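Local coordinates for protein acyl-coa oxidase (Arabidopsis thaliana, PDB 1W07) that oxidises long- and medium-chain acyl-CoAs to 2-trans-enoyl-CoAs in the peroxisome, using FAD and passing the electrons to oxygen to give hydrogen peroxide, at residues Lys111-Glu116 with Gln253-Leu258; Ser469-Ala474 with Pro579-Leu584. The protein carries 1 engineered substitution. All coordinates share one frame; numbering follows the deposited sequence.

Contact 1: residues Lys111-Glu116 with Gln253-Leu258; sequences KGQGTE and QMLMRL
The chain leaves helix 98-113 at Gly114, and here it runs beside the irregular segment 253-258, with Gly114 CA 4.6 Å from Leu255 CA and Thr115 CA equally near Arg257 CA. Arg257 makes the largest single share of the contact. Its CG is anti to the backbone N (chi1 178°), and the chain stays extended as far as NE. This lays the side chain along the end of the helix. Its NH1 donates to Gly112 O at 2.8 Å, nearly straight at 171°. The oxygen lies in the guanidinium plane and accepts on a lone pair. A carbonyl of the last helical turn is thus bound by a positive group, which probably also suits the helix dipole. An alanine in place of Arg257 would remove the guanidinium and its bond to Gly112 O, and would probably loosen the helix end from the loop. Arg257 N adds a weak bond to Gln113 O. The contact joins the N-terminal helical domain to the beta domain of the acyl-CoA dehydrogenase fold, since 253-258 links strands 247-250 and 259-261. Leu255 points at the helix end. Its CD1 meets Gln113 at CB and, 3.5 Å away, at OE1, the two side chains meeting at a slant. CD2 lies against Gly114 CA at 3.9 Å. Gln113 OE1 is hydrogen-bonded to Tyr189. Thr115 is at the N-cap position of helix 116-128, but its OG1 does not cap the helix and lies 2.7 Å from Met256 O. That carbonyl also accepts from Lys260 NZ.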
# COMPACT_ATOMS: atom_id res chain seq x y z
N LYS B 111 11.04 -32.31 -12.21
CA LYS B 111 9.98 -33.30 -12.44
C LYS B 111 9.26 -33.11 -13.78
O LYS B 111 8.99 -34.08 -14.50
CB LYS B 111 8.92 -33.24 -11.33
CG LYS B 111 9.34 -33.87 -10.02
CD LYS B 111 8.19 -33.87 -9.01
CE LYS B 111 8.61 -34.47 -7.68
NZ LYS B 111 7.53 -34.41 -6.65
N GLY B 112 8.94 -31.87 -14.12
CA GLY B 112 8.23 -31.63 -15.36
C GLY B 112 9.09 -31.44 -16.60
O GLY B 112 8.60 -31.58 -17.71
N GLN B 113 10.37 -31.13 -16.41
CA GLN B 113 11.26 -30.89 -17.54
C GLN B 113 12.40 -31.90 -17.63
O GLN B 113 13.09 -31.98 -18.65
CB GLN B 113 11.83 -29.47 -17.43
CG GLN B 113 10.80 -28.38 -17.73
CD GLN B 113 11.17 -27.05 -17.09
OE1 GLN B 113 12.32 -26.61 -17.16
NE2 GLN B 113 10.19 -26.39 -16.48
N GLY B 114 12.60 -32.67 -16.58
CA GLY B 114 13.66 -33.65 -16.60
C GLY B 114 13.23 -34.99 -17.18
O GLY B 114 12.04 -35.33 -17.18
N THR B 115 14.20 -35.74 -17.69
CA THR B 115 13.92 -37.05 -18.25
C THR B 115 13.75 -38.05 -17.10
O THR B 115 14.15 -37.77 -15.97
CB THR B 115 15.07 -37.51 -19.16
OG1 THR B 115 15.33 -36.51 -20.15
CG2 THR B 115 14.70 -38.81 -19.85
N GLU B 116 13.16 -39.20 -17.40
CA GLU B 116 12.96 -40.23 -16.38
C GLU B 116 14.27 -40.56 -15.69
O GLU B 116 14.31 -40.75 -14.48
CB GLU B 116 12.36 -41.49 -17.02
N GLN B 253 23.21 -32.57 -18.31
CA GLN B 253 22.64 -31.77 -17.24
C GLN B 253 21.58 -30.80 -17.78
O GLN B 253 21.04 -29.96 -17.06
CB GLN B 253 23.73 -31.02 -16.47
CG GLN B 253 24.12 -31.73 -15.16
CD GLN B 253 25.25 -31.05 -14.41
OE1 GLN B 253 25.22 -29.85 -14.17
NE2 GLN B 253 26.26 -31.83 -14.05
N MET B 254 21.29 -30.95 -19.07
CA MET B 254 20.26 -30.14 -19.71
C MET B 254 18.96 -30.91 -19.57
O MET B 254 18.89 -32.07 -19.97
CB MET B 254 20.56 -29.96 -21.20
CG MET B 254 19.44 -29.25 -21.96
SD MET B 254 19.51 -29.45 -23.77
CE MET B 254 17.80 -29.50 -24.18
N LEU B 255 17.94 -30.29 -18.98
CA LEU B 255 16.66 -30.96 -18.82
C LEU B 255 16.18 -31.32 -20.22
O LEU B 255 15.86 -30.45 -21.02
CB LEU B 255 15.66 -30.02 -18.12
CG LEU B 255 16.06 -29.56 -16.71
CD1 LEU B 255 15.04 -28.59 -16.14
CD2 LEU B 255 16.21 -30.78 -15.81
N MET B 256 16.13 -32.62 -20.51
CA MET B 256 15.72 -33.07 -21.83
C MET B 256 14.49 -33.97 -21.88
O MET B 256 14.56 -35.09 -22.37
CB MET B 256 16.91 -33.76 -22.53
CG MET B 256 18.13 -32.87 -22.71
SD MET B 256 19.34 -33.50 -23.91
CE MET B 256 20.86 -33.40 -23.01
N ARG B 257 13.37 -33.48 -21.38
CA ARG B 257 12.14 -34.26 -21.41
C ARG B 257 11.38 -33.95 -22.69
O ARG B 257 10.76 -34.83 -23.29
CB ARG B 257 11.23 -33.93 -20.23
CG ARG B 257 9.92 -34.70 -20.26
CD ARG B 257 8.90 -34.11 -19.31
NE ARG B 257 7.61 -34.80 -19.41
CZ ARG B 257 6.48 -34.40 -18.83
NH1 ARG B 257 6.46 -33.29 -18.09
NH2 ARG B 257 5.37 -35.09 -18.99
N LEU B 258 11.41 -32.68 -23.10
CA LEU B 258 10.71 -32.25 -24.31
C LEU B 258 11.66 -31.84 -25.42
O LEU B 258 11.24 -31.63 -26.55
CB LEU B 258 9.80 -31.06 -23.99
CG LEU B 258 8.94 -31.16 -22.74
CD1 LEU B 258 7.86 -30.09 -22.81
CD2 LEU B 258 8.31 -32.55 -22.62

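Contact 2: residues Ser469-Ala474 with Pro579-Leu584; sequences SGVQKA and PKQASL
A loop between helices 461-464 and 480-503 is fastened here to the first turns of helix 579-596, in the C-terminal helical part of the acyl-CoA oxidase. Gln581 and Leu584 both point at the loop. They are three residues apart, so they stand on the same side of the helix. Gln581 does the polar work. Its CG is anti to the carbonyl carbon and the chain beyond is extended, which carries the amide to the backbone of Ser469-Val471. NE2 gives both of its N-H groups to loop carbonyls. One goes to Ser469 O at 2.7 Å, with the donor well above the plane of that carbonyl. The other goes to Val471 O at 3.0 Å, is straighter at 165°, and lies on a lone pair. Both oxygens lie close to the amide plane, so the two bonds fix its rotation. OE1 accepts from Thr578 N, just before the helix, which fixes the amide further. One buried glutamine thus ties two loop carbonyls to the start of the helix. The disulfide Cys467-Cys576 joins the same two parts of the chain covalently, and Ser469 is hydrogen-bonded through its backbone to Cys576. Further along the helix the contact turns apolar. Val471 CG1, anti to its backbone N (chi1 172°), meets Leu584 CD1 at 3.7 Å, the two side chains lying antiparallel, alongside each other. The same CD1 also rests on the peptide between Gln472 and Lys473. Leu584 CD2 lies 3.7 Å from Ala474 N, while Ala474 CB approaches Leu584 O at 3.4 Å. Val482 of helix 480-503 packs on both Ser469 and Val471.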
# COMPACT_ATOMS: atom_id res chain seq x y z
N SER B 469 -32.29 -5.62 -16.90
CA SER B 469 -32.56 -6.25 -15.61
C SER B 469 -33.98 -5.94 -15.15
O SER B 469 -34.48 -4.83 -15.32
CB SER B 469 -31.55 -5.74 -14.58
OG SER B 469 -31.65 -6.47 -13.37
N GLY B 470 -34.64 -6.94 -14.56
CA GLY B 470 -36.00 -6.75 -14.09
C GLY B 470 -36.07 -6.21 -12.68
O GLY B 470 -37.16 -6.08 -12.11
N VAL B 471 -34.91 -5.90 -12.12
CA VAL B 471 -34.83 -5.38 -10.76
C VAL B 471 -35.83 -4.25 -10.51
O VAL B 471 -35.84 -3.25 -11.23
CB VAL B 471 -33.41 -4.86 -10.45
CG1 VAL B 471 -33.40 -4.15 -9.11
CG2 VAL B 471 -32.42 -6.03 -10.43
N GLN B 472 -36.67 -4.43 -9.50
CA GLN B 472 -37.68 -3.43 -9.14
C GLN B 472 -37.59 -3.15 -7.65
O GLN B 472 -38.12 -2.15 -7.16
CB GLN B 472 -39.08 -3.93 -9.51
CG GLN B 472 -39.33 -4.10 -11.00
CD GLN B 472 -40.76 -4.50 -11.32
OE1 GLN B 472 -41.71 -3.82 -10.92
NE2 GLN B 472 -40.93 -5.59 -12.06
N LYS B 473 -36.92 -4.05 -6.93
CA LYS B 473 -36.75 -3.91 -5.49
C LYS B 473 -35.35 -4.36 -5.09
O LYS B 473 -34.77 -5.25 -5.73
CB LYS B 473 -37.78 -4.77 -4.75
CG LYS B 473 -37.61 -6.28 -4.95
CD LYS B 473 -38.57 -7.09 -4.07
CE LYS B 473 -39.86 -7.43 -4.80
NZ LYS B 473 -39.63 -8.46 -5.86
N ALA B 474 -34.82 -3.76 -4.04
CA ALA B 474 -33.47 -4.07 -3.56
C ALA B 474 -33.27 -5.57 -3.42
O ALA B 474 -32.23 -6.10 -3.81
CB ALA B 474 -33.22 -3.39 -2.21
N PRO B 579 -29.91 3.69 -13.37
CA PRO B 579 -29.43 4.32 -12.14
C PRO B 579 -30.29 3.96 -10.93
O PRO B 579 -29.78 3.83 -9.82
CB PRO B 579 -29.51 5.80 -12.48
CG PRO B 579 -29.14 5.82 -13.92
CD PRO B 579 -29.94 4.66 -14.48
N LYS B 580 -31.58 3.79 -11.14
CA LYS B 580 -32.49 3.45 -10.06
C LYS B 580 -32.21 2.04 -9.54
O LYS B 580 -32.23 1.79 -8.34
CB LYS B 580 -33.94 3.55 -10.53
CG LYS B 580 -34.96 3.32 -9.42
CD LYS B 580 -36.37 3.21 -9.98
CE LYS B 580 -37.33 2.66 -8.93
NZ LYS B 580 -38.63 2.22 -9.52
N GLN B 581 -31.96 1.11 -10.45
CA GLN B 581 -31.68 -0.25 -10.04
C GLN B 581 -30.31 -0.29 -9.36
O GLN B 581 -30.05 -1.16 -8.52
CB GLN B 581 -31.69 -1.19 -11.25
CG GLN B 581 -33.02 -1.22 -12.00
CD GLN B 581 -32.95 -2.04 -13.28
OE1 GLN B 581 -32.00 -1.91 -14.06
NE2 GLN B 581 -33.96 -2.87 -13.51
N ALA B 582 -29.45 0.65 -9.72
CA ALA B 582 -28.11 0.73 -9.16
C ALA B 582 -28.21 1.20 -7.72
O ALA B 582 -27.48 0.74 -6.85
CB ALA B 582 -27.24 1.70 -9.97
N SER B 583 -29.15 2.11 -7.48
CA SER B 583 -29.38 2.64 -6.15
C SER B 583 -30.00 1.56 -5.27
O SER B 583 -29.81 1.55 -4.05
CB SER B 583 -30.31 3.86 -6.24
OG SER B 583 -30.30 4.60 -5.03
N LEU B 584 -30.74 0.64 -5.89
CA LEU B 584 -31.36 -0.47 -5.16
C LEU B 584 -30.29 -1.47 -4.73
O LEU B 584 -30.39 -2.09 -3.66
CB LEU B 584 -32.40 -1.17 -6.04
CG LEU B 584 -33.70 -0.39 -6.30
CD1 LEU B 584 -34.56 -1.10 -7.35
CD2 LEU B 584 -34.44 -0.24 -4.98

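How the contacts relate
Contact 1 and contact 2 lie on opposite sides of the centre of the chain. Their centres are 57 Å apart, their nearest atoms about 46 Å, and they do not touch. They come in series: contact 1 closes at residue 258, well before contact 2 opens at 469. They share no helix, strand or sheet. Contact 1 joins the N-terminal helices to the beta domain, with FAD-binding Tyr135 near Gln113. Contact 2 lies in the all-helical C-terminal part, and its Pro579 packs on Asn575 of the second subunit. The two therefore join separate parts of the subunit, one near the FAD site, with the Gln113 side chain about 11 Å from the cofactor, and one away from the annotated sites.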